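Local atomic coordinates of flavin adenine dinucleotide synthase (Saccharomyces cerevisiae, PDB entry 2WSI), a protein that catalyses the transfer of an adenylyl group from ATP to flavin mononucleotide, forming the coenzyme FAD and releasing diphosphate. Residues Ser29-Ile34 against Trp197-Asn201; Lys64-Val68 against Ile202-Leu206; Ile165-Asp169 against Asp296-Arg300. One frame throughout, in Å; residues are numbered along the deposited sequence.

The six segments alternate along the chain: 29-34, 64-68 and 165-169 come first, and their partners 197-201, 202-206 and 296-300 follow in the same order. Contacts 1 and 2 have centres 9 Å apart and share helix 199-209, which meets helix 25-45 near its start and helix 64-87 on its next turn. Contact 3, with its centre about 13 Å from that of contact 2 and 14 Å from that of contact 1, joins two loops beside the bound FAD. Salt bridges from Lys64 to Glu299 and from Asp65 to Arg166 link contacts 2 and 3. Leu199 N bonds to Asp296 OD1, so helix 199-209 joins the N-terminal helices, the core and the loop carrying Arg300.

Contact 1 (Ser29-Ile34 against Trp197-Asn201); sequences STQEAI and WDLTN
Trp197 lays one face of its indole against Ala33, whose CB stands 3.7 Å from the centroid of the five-membered ring in a CH-pi contact. A methyl suits this place because it lets the helix backbone approach: NE1 of Trp197 makes a weak, bent hydrogen bond to Ala33 O (3.3 Å, 129°), while its stronger partner is the hydroxyl of Thr37, a turn further on. CG of Trp197 lies beside its own backbone N (chi1 -80°), which carries the benzo ring across to Ile34, whose CG1 is 3.7 Å from CZ2. Asp198 turns to its own helix. Asp198 OD1 accepts from Asn201 N (3.0 Å) nearly head-on and from Thr200 OG1 (2.7 Å), the latter from above the carboxylate plane. Asp198 OD2 accepts from a water, at 2.6 Å, that also donates to Ser29 OG, bridging the segments. Asn201 slides past Thr30 in the opposite direction, its CB 3.6 Å from Thr30 OG1, whose hydrogen bond is to Ile26 O, one turn back in its own helix. Asp198 is thus a classical N-cap, starting helix 199-209 where that helix packs on helix 25-45.

Contact 2 (Lys64-Val68 against Ile202-Leu206); sequences KDCQV and IWSFL. With SO4 (sulfate ion), chain B.
Val68 wedges its branched side chain between three residues of segment 202-206, and this apolar packing forms the core of the contact. Its CB lies 4.0 Å from Ile202 CD1, CG1 approaches Phe205 CD2 at 3.8 Å, and CG2 rests against Leu206 CB, also at 3.8 Å. A beta-branched residue fits well, since its two methyls diverge close to the backbone and serve different neighbours. Leu206 in turn reaches past Val68 to the foot of Lys64, with CD2 3.8 Å from Lys64 CB.

The aliphatic part of Lys64 supplies the CH-pi contact. Its CD sits over one face of the Trp203 six-membered ring, 3.9 Å from the centroid and offset toward the rim. CG occupies the crowded position between backbone N and carbonyl carbon (chi1 61°), and a bend at the last torsion (chi4 -52°) turns the ammonium away from the ring. Lysine suits the place because its methylenes pack on the indole while the ammonium reaches the anions.

The polar interactions gather at that end. Lys64 NZ donates to sulfate O4 at 2.7 Å and more weakly to O3 at 3.3 Å, and it forms a salt bridge with Glu299. The ion, probably from the crystallisation liquor, is also held by Tyr217 OH and Ile224 N, consistent with a pocket able to take phosphate groups. Asp65 pairs with Arg166, while the flank of Ile202 lies beside its OD1.

The two helix segments run at 52° to each other. Helix 64-87 follows strand 56-59 of the central sheet through a Gly-Gly-Lys-Asp turn that probably corresponds to the PP-loop of PAPS reductase relatives; Phe205 continues the packing to Ile34 on helix 25-45 and to Leu71 and Leu72 further along helix 64-87.

Contact 3 (Ile165-Asp169 against Asp296-Arg300); sequences IRHTD and DTLER. With FAD (flavin-adenine dinucleotide), chain C.
Arg166 and Glu299 form the centre of a polar contact between two loops, one following strand 160-162 and the other near the C-terminus. Their flat groups meet edge to edge, the guanidinium and carboxylate planes only 22° apart. NH1 of Arg166 donates to Glu299 OE1 (3.2 Å, 144°), using the syn lone pair of that oxygen. The second arm, from Arg166 NH2 to Glu299 OE2, is modelled at 2.5 Å, a length too short to be taken at face value, though the pairing is plainly ionic. The extended chain of Glu299, with CG anti to the backbone N (chi1 -177°), brings its carboxylate to the edge of the guanidinium. Asp296 adds a long salt bridge, OD1 to Arg166 NH1 at 3.6 Å, but its main partner is Leu199 N at the start of helix 199-209.

Through the salt bridges to Lys64 and Asp65 the network links both loops to the first turn of helix 64-87 in the PAPS reductase-family core. Replacing Arg166 by a methionine would probably leave Asp65 without its guanidinium partner and Glu299 with Lys64 alone of its two cations, weakening the tie between the loops.

Thr168 suits its place by having two faces. Its CG2 lies 3.6 Å above the guanidinium plane of Arg166, while OG1 comes within 3.5 Å of Arg300 CD. One water lies 2.6 Å from Thr168 O and accepts from Arg300 N, joining the backbones. The chain of Arg300, bent at its third torsion, points its guanidinium at the FAD diphosphate, where NH1 makes a weak hydrogen bond to O1P (2.8 Å). A second water lies between Thr168 OG1 and FAD O2P, donating to the latter at 2.8 Å.

Contact 1 (Ser29-Ile34 against Trp197-Asn201)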
loop_
_atom_site.group_PDB
_atom_site.type_symbol
_atom_site.label_atom_id
_atom_site.label_comp_id
_atom_site.label_asym_id
_atom_site.label_seq_id
_atom_site.Cartn_x
_atom_site.Cartn_y
_atom_site.Cartn_z
ATOM N N SER A 29 -17.237 4.248 -6.059
ATOM C CA SER A 29 -16.932 3.470 -4.870
ATOM C C SER A 29 -15.550 3.847 -4.298
ATOM O O SER A 29 -15.362 3.934 -3.091
ATOM C CB SER A 29 -16.911 2.000 -5.236
ATOM O OG SER A 29 -16.411 1.249 -4.172
ATOM N N THR A 30 -14.592 4.032 -5.186
ATOM C CA THR A 30 -13.210 4.316 -4.773
ATOM C C THR A 30 -13.089 5.751 -4.250
ATOM O O THR A 30 -12.329 6.025 -3.329
ATOM C CB THR A 30 -12.252 4.064 -5.932
ATOM O OG1 THR A 30 -12.403 2.704 -6.390
ATOM C CG2 THR A 30 -10.758 4.312 -5.484
ATOM N N GLN A 31 -13.880 6.660 -4.800
ATOM C CA GLN A 31 -13.916 8.025 -4.285
ATOM C C GLN A 31 -14.446 8.024 -2.874
ATOM O O GLN A 31 -13.902 8.709 -2.011
ATOM C CB GLN A 31 -14.756 8.929 -5.188
ATOM C CG GLN A 31 -14.055 9.218 -6.521
ATOM C CD GLN A 31 -14.975 9.903 -7.526
ATOM O OE1 GLN A 31 -16.195 9.733 -7.479
ATOM N NE2 GLN A 31 -14.392 10.664 -8.440
ATOM N N GLU A 32 -15.478 7.226 -2.620
ATOM C CA GLU A 32 -15.979 7.092 -1.262
ATOM C C GLU A 32 -14.961 6.447 -0.306
ATOM O O GLU A 32 -14.860 6.855 0.857
ATOM C CB GLU A 32 -17.246 6.249 -1.212
ATOM C CG GLU A 32 -17.718 6.014 0.218
ATOM C CD GLU A 32 -18.969 5.147 0.297
ATOM O OE1 GLU A 32 -18.855 3.919 0.068
ATOM O OE2 GLU A 32 -20.064 5.690 0.600
ATOM N N ALA A 33 -14.269 5.402 -0.756
ATOM C CA ALA A 33 -13.275 4.757 0.112
ATOM C C ALA A 33 -12.145 5.748 0.467
ATOM O O ALA A 33 -11.591 5.726 1.588
ATOM C CB ALA A 33 -12.715 3.526 -0.566
ATOM N N ILE A 34 -11.784 6.581 -0.500
ATOM C CA ILE A 34 -10.776 7.620 -0.283
ATOM C C ILE A 34 -11.255 8.603 0.781
ATOM O O ILE A 34 -10.537 8.925 1.739
ATOM C CB ILE A 34 -10.462 8.375 -1.585
ATOM C CG1 ILE A 34 -9.620 7.488 -2.522
ATOM C CG2 ILE A 34 -9.665 9.656 -1.320
ATOM C CD1 ILE A 34 -9.518 8.042 -3.922
ATOM N N TRP A 197 -11.465 -0.899 2.086
ATOM C CA TRP A 197 -11.125 -0.951 0.668
ATOM C C TRP A 197 -11.303 -2.350 0.086
ATOM O O TRP A 197 -10.868 -3.354 0.670
ATOM C CB TRP A 197 -9.658 -0.485 0.473
ATOM C CG TRP A 197 -9.569 0.982 0.488
ATOM C CD1 TRP A 197 -9.857 1.819 1.537
ATOM C CD2 TRP A 197 -9.127 1.817 -0.584
ATOM N NE1 TRP A 197 -9.627 3.133 1.167
ATOM C CE2 TRP A 197 -9.174 3.149 -0.126
ATOM C CE3 TRP A 197 -8.670 1.562 -1.891
ATOM C CZ2 TRP A 197 -8.830 4.215 -0.929
ATOM C CZ3 TRP A 197 -8.319 2.610 -2.673
ATOM C CH2 TRP A 197 -8.386 3.932 -2.192
ATOM N N ASP A 198 -11.907 -2.446 -1.085
ATOM C CA ASP A 198 -11.908 -3.737 -1.756
ATOM C C ASP A 198 -10.920 -3.758 -2.905
ATOM O O ASP A 198 -10.257 -2.747 -3.216
ATOM C CB ASP A 198 -13.319 -4.167 -2.200
ATOM C CG ASP A 198 -13.907 -3.282 -3.277
ATOM O OD1 ASP A 198 -13.161 -2.704 -4.112
ATOM O OD2 ASP A 198 -15.156 -3.169 -3.289
ATOM N N LEU A 199 -10.781 -4.932 -3.513
ATOM C CA LEU A 199 -9.708 -5.157 -4.478
ATOM C C LEU A 199 -9.862 -4.226 -5.683
ATOM O O LEU A 199 -8.887 -3.692 -6.208
ATOM C CB LEU A 199 -9.695 -6.623 -4.899
ATOM C CG LEU A 199 -8.612 -7.021 -5.899
ATOM C CD1 LEU A 199 -7.219 -6.575 -5.403
ATOM C CD2 LEU A 199 -8.673 -8.556 -6.126
ATOM N N THR A 200 -11.092 -3.998 -6.117
ATOM C CA THR A 200 -11.288 -3.109 -7.261
ATOM C C THR A 200 -10.881 -1.665 -6.928
ATOM O O THR A 200 -10.380 -0.949 -7.797
ATOM C CB THR A 200 -12.771 -3.122 -7.777
ATOM O OG1 THR A 200 -13.642 -2.694 -6.734
ATOM C CG2 THR A 200 -13.177 -4.524 -8.184
ATOM N N ASN A 201 -11.132 -1.229 -5.695
ATOM C CA ASN A 201 -10.746 0.121 -5.294
ATOM C C ASN A 201 -9.219 0.229 -5.323
ATOM O O ASN A 201 -8.678 1.234 -5.766
ATOM C CB ASN A 201 -11.191 0.443 -3.883
ATOM C CG ASN A 201 -12.709 0.399 -3.690
ATOM O OD1 ASN A 201 -13.521 0.910 -4.481
ATOM N ND2 ASN A 201 -13.086 -0.191 -2.598
HETATM O O HOH W 1 -17.169 -1.606 -3.945
HETATM O O HOH W 2 -16.086 -1.543 -6.174
#

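Contact 2 (Lys64-Val68 against Ile202-Leu206)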
loop_
_atom_site.group_PDB
_atom_site.type_symbol
_atom_site.label_atom_id
_atom_site.label_comp_id
_atom_site.label_asym_id
_atom_site.label_seq_id
_atom_site.Cartn_x
_atom_site.Cartn_y
_atom_site.Cartn_z
ATOM N N LYS A 64 0.777 -3.685 -2.722
ATOM C CA LYS A 64 -0.187 -2.751 -3.296
ATOM C C LYS A 64 -0.996 -2.065 -2.194
ATOM O O LYS A 64 -1.274 -0.888 -2.297
ATOM C CB LYS A 64 -1.142 -3.454 -4.260
ATOM C CG LYS A 64 -2.003 -4.569 -3.623
ATOM C CD LYS A 64 -2.739 -5.354 -4.770
ATOM C CE LYS A 64 -3.886 -6.236 -4.214
ATOM N NZ LYS A 64 -3.354 -7.085 -3.126
ATOM N N ASP A 65 -1.381 -2.806 -1.158
ATOM C CA ASP A 65 -2.254 -2.257 -0.131
ATOM C C ASP A 65 -1.517 -1.189 0.684
ATOM O O ASP A 65 -2.034 -0.084 0.901
ATOM C CB ASP A 65 -2.720 -3.347 0.821
ATOM C CG ASP A 65 -3.754 -4.297 0.206
ATOM O OD1 ASP A 65 -4.256 -4.031 -0.894
ATOM O OD2 ASP A 65 -4.065 -5.324 0.843
ATOM N N CYS A 66 -0.316 -1.489 1.168
ATOM C CA CYS A 66 0.312 -0.445 1.985
ATOM C C CYS A 66 0.855 0.692 1.119
ATOM O O CYS A 66 0.952 1.833 1.593
ATOM C CB CYS A 66 1.347 -0.981 2.959
ATOM S SG CYS A 66 2.545 -1.806 2.159
ATOM N N GLN A 67 1.123 0.428 -0.154
ATOM C CA GLN A 67 1.437 1.519 -1.088
ATOM C C GLN A 67 0.242 2.468 -1.322
ATOM O O GLN A 67 0.402 3.697 -1.324
ATOM C CB GLN A 67 1.901 1.015 -2.450
ATOM C CG GLN A 67 2.519 2.204 -3.244
ATOM C CD GLN A 67 3.067 1.817 -4.586
ATOM O OE1 GLN A 67 2.883 0.690 -5.046
ATOM N NE2 GLN A 67 3.727 2.767 -5.248
ATOM N N VAL A 68 -0.949 1.918 -1.555
ATOM C CA VAL A 68 -2.117 2.781 -1.694
ATOM C C VAL A 68 -2.276 3.602 -0.426
ATOM O O VAL A 68 -2.480 4.818 -0.487
ATOM C CB VAL A 68 -3.415 1.983 -2.001
ATOM C CG1 VAL A 68 -4.658 2.863 -1.731
ATOM C CG2 VAL A 68 -3.385 1.513 -3.450
ATOM N N ILE A 202 -8.544 -0.823 -4.871
ATOM C CA ILE A 202 -7.087 -0.785 -4.770
ATOM C C ILE A 202 -6.493 -0.600 -6.182
ATOM O O ILE A 202 -5.722 0.331 -6.426
ATOM C CB ILE A 202 -6.550 -2.059 -4.089
ATOM C CG1 ILE A 202 -6.921 -2.055 -2.587
ATOM C CG2 ILE A 202 -5.018 -2.151 -4.287
ATOM C CD1 ILE A 202 -6.190 -0.913 -1.777
ATOM N N TRP A 203 -6.888 -1.448 -7.130
ATOM C CA TRP A 203 -6.314 -1.349 -8.467
ATOM C C TRP A 203 -6.720 -0.047 -9.167
ATOM O O TRP A 203 -5.916 0.563 -9.872
ATOM C CB TRP A 203 -6.750 -2.504 -9.368
ATOM C CG TRP A 203 -6.263 -3.885 -9.017
ATOM C CD1 TRP A 203 -7.032 -5.004 -8.912
ATOM C CD2 TRP A 203 -4.906 -4.309 -8.783
ATOM N NE1 TRP A 203 -6.240 -6.098 -8.614
ATOM C CE2 TRP A 203 -4.939 -5.700 -8.534
ATOM C CE3 TRP A 203 -3.676 -3.658 -8.770
ATOM C CZ2 TRP A 203 -3.783 -6.442 -8.262
ATOM C CZ3 TRP A 203 -2.515 -4.414 -8.488
ATOM C CH2 TRP A 203 -2.593 -5.772 -8.227
ATOM N N SER A 204 -7.975 0.355 -9.013
ATOM C CA SER A 204 -8.432 1.553 -9.701
ATOM C C SER A 204 -7.596 2.747 -9.257
ATOM O O SER A 204 -7.149 3.526 -10.090
ATOM C CB SER A 204 -9.899 1.855 -9.428
ATOM O OG SER A 204 -10.220 3.110 -9.987
ATOM N N PHE A 205 -7.401 2.897 -7.946
ATOM C CA PHE A 205 -6.612 4.027 -7.448
ATOM C C PHE A 205 -5.124 3.888 -7.802
ATOM O O PHE A 205 -4.486 4.836 -8.261
ATOM C CB PHE A 205 -6.798 4.189 -5.934
ATOM C CG PHE A 205 -6.100 5.400 -5.381
ATOM C CD1 PHE A 205 -6.608 6.668 -5.604
ATOM C CD2 PHE A 205 -4.898 5.274 -4.686
ATOM C CE1 PHE A 205 -5.972 7.798 -5.113
ATOM C CE2 PHE A 205 -4.251 6.394 -4.187
ATOM C CZ PHE A 205 -4.796 7.667 -4.397
ATOM N N LEU A 206 -4.560 2.702 -7.621
ATOM C CA LEU A 206 -3.110 2.548 -7.799
ATOM C C LEU A 206 -2.727 2.711 -9.281
ATOM O O LEU A 206 -1.739 3.340 -9.594
ATOM C CB LEU A 206 -2.646 1.213 -7.209
ATOM C CG LEU A 206 -1.136 0.970 -7.144
ATOM C CD1 LEU A 206 -0.466 2.128 -6.385
ATOM C CD2 LEU A 206 -0.856 -0.368 -6.497
HETATM S S SO4 B . -0.525 -7.507 -1.024
HETATM O O1 SO4 B . -0.263 -8.637 -0.152
HETATM O O2 SO4 B . 0.358 -6.416 -0.626
HETATM O O3 SO4 B . -0.235 -7.907 -2.401
HETATM O O4 SO4 B . -1.888 -7.030 -0.826
#

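Contact 3 (Ile165-Asp169 against Asp296-Arg300)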
loop_
_atom_site.group_PDB
_atom_site.type_symbol
_atom_site.label_atom_id
_atom_site.label_comp_id
_atom_site.label_asym_id
_atom_site.label_seq_id
_atom_site.Cartn_x
_atom_site.Cartn_y
_atom_site.Cartn_z
ATOM N N ILE A 165 -3.783 -3.173 6.314
ATOM C CA ILE A 165 -4.605 -4.377 6.327
ATOM C C ILE A 165 -6.000 -4.073 5.769
ATOM O O ILE A 165 -6.518 -2.997 5.939
ATOM C CB ILE A 165 -4.708 -4.924 7.763
ATOM C CG1 ILE A 165 -5.381 -6.306 7.805
ATOM C CG2 ILE A 165 -5.417 -3.924 8.646
ATOM C CD1 ILE A 165 -5.069 -7.081 9.118
ATOM N N ARG A 166 -6.593 -5.016 5.056
ATOM C CA ARG A 166 -8.028 -4.903 4.816
ATOM C C ARG A 166 -8.648 -6.288 4.678
ATOM O O ARG A 166 -7.991 -7.272 4.924
ATOM C CB ARG A 166 -8.378 -3.985 3.634
ATOM C CG ARG A 166 -7.481 -4.075 2.450
ATOM C CD ARG A 166 -8.212 -3.875 1.126
ATOM N NE ARG A 166 -7.349 -4.499 0.186
ATOM C CZ ARG A 166 -7.615 -5.518 -0.619
ATOM N NH1 ARG A 166 -8.825 -6.048 -0.831
ATOM N NH2 ARG A 166 -6.598 -5.949 -1.290
ATOM N N HIS A 167 -9.932 -6.350 4.351
ATOM C CA HIS A 167 -10.595 -7.644 4.225
ATOM C C HIS A 167 -10.271 -8.263 2.873
ATOM O O HIS A 167 -10.581 -7.696 1.819
ATOM C CB HIS A 167 -12.105 -7.491 4.418
ATOM C CG HIS A 167 -12.478 -6.953 5.763
ATOM N ND1 HIS A 167 -12.206 -7.634 6.931
ATOM C CD2 HIS A 167 -13.074 -5.795 6.132
ATOM C CE1 HIS A 167 -12.628 -6.924 7.961
ATOM N NE2 HIS A 167 -13.168 -5.807 7.503
ATOM N N THR A 168 -9.612 -9.409 2.908
ATOM C CA THR A 168 -9.229 -10.086 1.678
ATOM C C THR A 168 -9.685 -11.533 1.669
ATOM O O THR A 168 -9.232 -12.323 0.847
ATOM C CB THR A 168 -7.713 -9.990 1.439
ATOM O OG1 THR A 168 -7.010 -10.726 2.451
ATOM C CG2 THR A 168 -7.296 -8.547 1.483
ATOM N N ASP A 169 -10.574 -11.861 2.603
ATOM C CA ASP A 169 -11.434 -13.038 2.519
ATOM C C ASP A 169 -12.660 -12.714 3.359
ATOM O O ASP A 169 -12.614 -11.797 4.168
ATOM C CB ASP A 169 -10.723 -14.297 3.023
ATOM C CG ASP A 169 -10.264 -14.183 4.469
ATOM O OD1 ASP A 169 -10.928 -13.479 5.266
ATOM O OD2 ASP A 169 -9.242 -14.823 4.817
ATOM N N ASP A 296 -12.590 -10.464 -5.007
ATOM C CA ASP A 296 -11.858 -10.411 -3.738
ATOM C C ASP A 296 -11.699 -11.797 -3.141
ATOM O O ASP A 296 -10.773 -12.039 -2.381
ATOM C CB ASP A 296 -12.573 -9.521 -2.701
ATOM C CG ASP A 296 -12.566 -8.045 -3.077
ATOM O OD1 ASP A 296 -11.855 -7.265 -2.408
ATOM O OD2 ASP A 296 -13.272 -7.668 -4.036
ATOM N N THR A 297 -12.629 -12.700 -3.451
ATOM C CA THR A 297 -12.608 -14.018 -2.819
ATOM C C THR A 297 -11.360 -14.767 -3.271
ATOM O O THR A 297 -10.880 -15.672 -2.593
ATOM C CB THR A 297 -13.869 -14.892 -3.153
ATOM O OG1 THR A 297 -13.578 -15.734 -4.265
ATOM C CG2 THR A 297 -15.105 -14.055 -3.496
ATOM N N LEU A 298 -10.835 -14.382 -4.426
ATOM C CA LEU A 298 -9.764 -15.135 -5.058
ATOM C C LEU A 298 -8.385 -14.475 -4.896
ATOM O O LEU A 298 -7.398 -14.966 -5.440
ATOM C CB LEU A 298 -10.066 -15.288 -6.547
ATOM C CG LEU A 298 -11.317 -16.126 -6.878
ATOM C CD1 LEU A 298 -11.484 -16.275 -8.393
ATOM C CD2 LEU A 298 -11.208 -17.474 -6.210
ATOM N N GLU A 299 -8.336 -13.387 -4.134
ATOM C CA GLU A 299 -7.134 -12.557 -4.026
ATOM C C GLU A 299 -5.934 -13.331 -3.495
ATOM O O GLU A 299 -4.797 -13.138 -3.939
ATOM C CB GLU A 299 -7.418 -11.338 -3.130
ATOM C CG GLU A 299 -6.251 -10.360 -2.996
ATOM C CD GLU A 299 -6.672 -8.978 -2.425
ATOM O OE1 GLU A 299 -7.877 -8.724 -2.307
ATOM O OE2 GLU A 299 -5.786 -8.149 -2.120
ATOM N N ARG A 300 -6.168 -14.215 -2.538
ATOM C CA ARG A 300 -5.059 -14.917 -1.922
ATOM C C ARG A 300 -4.883 -16.328 -2.504
ATOM O O ARG A 300 -4.246 -17.166 -1.889
ATOM C CB ARG A 300 -5.275 -14.992 -0.407
ATOM C CG ARG A 300 -5.241 -13.622 0.268
ATOM C CD ARG A 300 -5.354 -13.758 1.762
ATOM N NE ARG A 300 -4.195 -14.446 2.310
ATOM C CZ ARG A 300 -3.130 -13.835 2.822
ATOM N NH1 ARG A 300 -3.075 -12.511 2.876
ATOM N NH2 ARG A 300 -2.121 -14.557 3.289
HETATM P PA FAD C . -0.309 -8.834 5.562
HETATM O O1A FAD C . 0.266 -9.559 4.376
HETATM O O2A FAD C . 0.299 -9.329 6.846
HETATM O O5B FAD C . -0.225 -7.219 5.435
HETATM C C5B FAD C . -1.046 -6.433 6.278
HETATM C C4B FAD C . -0.308 -5.128 6.595
HETATM O O4B FAD C . 0.677 -5.369 7.565
HETATM C C3B FAD C . 0.423 -4.583 5.384
HETATM O O3B FAD C . -0.397 -3.734 4.621
HETATM C C2B FAD C . 1.572 -3.828 6.027
HETATM O O2B FAD C . 1.158 -2.537 6.422
HETATM C C1B FAD C . 1.859 -4.655 7.253
HETATM N N9A FAD C . 2.923 -5.617 6.926
HETATM C C8A FAD C . 2.798 -6.919 6.510
HETATM N N7A FAD C . 4.041 -7.445 6.340
HETATM C C5A FAD C . 4.944 -6.470 6.624
HETATM C C6A FAD C . 6.323 -6.435 6.608
HETATM N N6A FAD C . 7.069 -7.504 6.275
HETATM N N1A FAD C . 6.944 -5.280 6.986
HETATM C C2A FAD C . 6.239 -4.156 7.365
HETATM N N3A FAD C . 4.864 -4.184 7.342
HETATM C C4A FAD C . 4.246 -5.337 7.006
HETATM N N1 FAD C . -2.690 -9.786 14.657
HETATM C C2 FAD C . -3.384 -10.043 15.811
HETATM O O2 FAD C . -4.074 -11.058 15.905
HETATM N N3 FAD C . -3.309 -9.170 16.868
HETATM C C4 FAD C . -2.535 -8.033 16.787
HETATM O O4 FAD C . -2.522 -7.288 17.772
HETATM C C4X FAD C . -1.823 -7.766 15.613
HETATM N N5 FAD C . -1.030 -6.629 15.483
HETATM C C5X FAD C . -0.342 -6.378 14.312
HETATM C C6 FAD C . 0.455 -5.242 14.171
HETATM C C7 FAD C . 1.165 -5.030 12.985
HETATM C C7M FAD C . 2.041 -3.824 12.807
HETATM C C8 FAD C . 1.056 -5.945 11.946
HETATM C C8M FAD C . 1.789 -5.719 10.658
HETATM C C9 FAD C . 0.256 -7.064 12.087
HETATM C C9A FAD C . -0.432 -7.293 13.262
HETATM N N10 FAD C . -1.209 -8.428 13.380
HETATM C C10 FAD C . -1.919 -8.650 14.543
HETATM C "C1'" FAD C . -1.318 -9.382 12.222
HETATM C "C2'" FAD C . -2.473 -8.962 11.286
HETATM O "O2'" FAD C . -3.693 -8.752 11.956
HETATM C "C3'" FAD C . -2.708 -9.954 10.150
HETATM O "O3'" FAD C . -3.288 -11.126 10.671
HETATM C "C4'" FAD C . -1.407 -10.290 9.446
HETATM O "O4'" FAD C . -0.699 -9.106 9.145
HETATM C "C5'" FAD C . -1.684 -11.029 8.136
HETATM O "O5'" FAD C . -2.764 -10.402 7.469
HETATM P P FAD C . -2.743 -10.197 5.871
HETATM O O1P FAD C . -2.084 -11.391 5.220
HETATM O O2P FAD C . -4.132 -9.876 5.369
HETATM O O3P FAD C . -1.897 -8.884 5.544
HETATM O O HOH W 3 -8.731 -14.224 -0.784
HETATM O O HOH W 4 -3.939 -9.952 2.557
#